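Local coordinates for peptide ABC transporter, peptide-binding protein (Thermus thermophilus, PDB 2D5W) that binds oligopeptides and probably hands them to a membrane ABC transporter for uptake, at residues A197-L202 and K216-G221. Residues are numbered along the deposited sequence; the frame is centred on the assembly and turned at random.
Sequences ATPQAL and KRWVPG
Trp218, near the end of edge strand 213-219, provides most of its segment's share of the contact by setting its indole against Pro199, first residue of the short helix 199-203. A chi1 of -177° sets its CG anti to the backbone N. Pro199 CG lies over one face of the indole, 3.6 Å from the centroid of the six-membered ring and 10° off its normal, a CH-pi contact; CB comes nearest CE3 and CD nearest CZ3. Proline lacks an N-H, which the first turn of a helix can spare, and its C-H groups are good partners for an electron-rich face. At the ring's edge, near its plane, buried Leu202 puts a branched apolar end against the indole, CD1 3.8 Å from CE3, and Ala197 O stands 3.7 Å from CZ3, a carbonyl oxygen beside the weakly positive rim. The indole NE1 is hydrogen-bonded to Glu15 OE2. An alanine in place of Trp218 would probably open a gap beside Pro199 and Leu202 and leave Glu15 without one of its donors. Pro220 offers a compact apolar ring as the chain leaves the strand, its CB 3.9 Å from Pro199 CG, and Gly221 N also donates to Glu15 OE2. Between the two segments the attraction is dispersion and CH-pi, without a hydrogen bond; Asn203 OD1, one residue further along the helix, accepts from Trp218 N.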
# COMPACT_ATOMS: atom_id res chain seq x y z
N ALA A 197 -3.54 -5.55 -18.44
CA ALA A 197 -2.52 -5.15 -17.48
C ALA A 197 -1.14 -5.77 -17.56
O ALA A 197 -0.31 -5.49 -16.70
CB ALA A 197 -3.08 -5.33 -16.06
N THR A 198 -0.89 -6.60 -18.56
CA THR A 198 0.43 -7.23 -18.70
C THR A 198 1.27 -6.40 -19.66
O THR A 198 0.75 -5.62 -20.45
CB THR A 198 0.33 -8.65 -19.25
OG1 THR A 198 -0.28 -8.61 -20.54
CG2 THR A 198 -0.50 -9.53 -18.31
N PRO A 199 2.60 -6.58 -19.62
CA PRO A 199 3.49 -5.82 -20.51
C PRO A 199 3.15 -5.89 -22.00
O PRO A 199 3.03 -4.87 -22.66
CB PRO A 199 4.87 -6.40 -20.20
CG PRO A 199 4.75 -6.80 -18.76
CD PRO A 199 3.38 -7.43 -18.70
N GLN A 200 3.00 -7.10 -22.52
CA GLN A 200 2.71 -7.25 -23.94
C GLN A 200 1.38 -6.61 -24.34
O GLN A 200 1.28 -5.96 -25.38
CB GLN A 200 2.74 -8.74 -24.34
CG GLN A 200 1.72 -9.63 -23.66
CD GLN A 200 0.38 -9.65 -24.36
OE1 GLN A 200 -0.59 -10.23 -23.85
NE2 GLN A 200 0.31 -9.04 -25.53
N ALA A 201 0.36 -6.77 -23.50
CA ALA A 201 -0.95 -6.19 -23.79
C ALA A 201 -0.86 -4.67 -23.81
O ALA A 201 -1.36 -4.02 -24.73
CB ALA A 201 -1.97 -6.64 -22.75
N LEU A 202 -0.22 -4.11 -22.79
CA LEU A 202 -0.08 -2.66 -22.69
C LEU A 202 0.77 -2.08 -23.81
O LEU A 202 0.46 -1.01 -24.34
CB LEU A 202 0.50 -2.28 -21.33
CG LEU A 202 -0.45 -2.57 -20.16
CD1 LEU A 202 0.29 -2.41 -18.84
CD2 LEU A 202 -1.65 -1.64 -20.23
N LYS A 216 4.36 4.70 -22.97
CA LYS A 216 5.07 4.61 -24.24
C LYS A 216 5.40 3.12 -24.37
O LYS A 216 4.96 2.46 -25.31
CB LYS A 216 6.35 5.44 -24.23
CG LYS A 216 7.19 5.31 -25.49
CD LYS A 216 6.42 5.75 -26.72
CE LYS A 216 7.28 5.64 -27.97
NZ LYS A 216 8.53 6.45 -27.85
N ARG A 217 6.15 2.58 -23.41
CA ARG A 217 6.49 1.16 -23.42
C ARG A 217 6.93 0.66 -22.05
O ARG A 217 7.49 1.40 -21.24
CB ARG A 217 7.60 0.88 -24.43
CG ARG A 217 8.93 1.50 -24.09
CD ARG A 217 10.02 1.07 -25.07
NE ARG A 217 9.79 1.59 -26.42
CZ ARG A 217 9.91 2.87 -26.77
NH1 ARG A 217 9.68 3.23 -28.02
NH2 ARG A 217 10.26 3.77 -25.87
N TRP A 218 6.66 -0.62 -21.81
CA TRP A 218 7.07 -1.28 -20.57
C TRP A 218 8.07 -2.35 -20.99
O TRP A 218 7.74 -3.27 -21.75
CB TRP A 218 5.86 -1.93 -19.88
CG TRP A 218 6.15 -2.59 -18.54
CD1 TRP A 218 7.36 -2.70 -17.90
CD2 TRP A 218 5.19 -3.22 -17.69
NE1 TRP A 218 7.20 -3.36 -16.70
CE2 TRP A 218 5.88 -3.69 -16.55
CE3 TRP A 218 3.80 -3.43 -17.79
CZ2 TRP A 218 5.23 -4.36 -15.51
CZ3 TRP A 218 3.16 -4.10 -16.76
CH2 TRP A 218 3.87 -4.56 -15.63
N VAL A 219 9.31 -2.21 -20.54
CA VAL A 219 10.37 -3.18 -20.81
C VAL A 219 10.40 -3.93 -19.48
O VAL A 219 11.11 -3.53 -18.55
CB VAL A 219 11.72 -2.48 -21.07
CG1 VAL A 219 12.76 -3.51 -21.47
CG2 VAL A 219 11.56 -1.43 -22.16
N PRO A 220 9.64 -5.03 -19.37
CA PRO A 220 9.61 -5.76 -18.10
C PRO A 220 10.94 -6.20 -17.55
O PRO A 220 11.75 -6.81 -18.25
CB PRO A 220 8.65 -6.91 -18.39
CG PRO A 220 8.89 -7.19 -19.82
CD PRO A 220 9.02 -5.82 -20.45
N GLY A 221 11.15 -5.89 -16.27
CA GLY A 221 12.39 -6.22 -15.60
C GLY A 221 13.40 -5.10 -15.72
O GLY A 221 14.45 -5.13 -15.08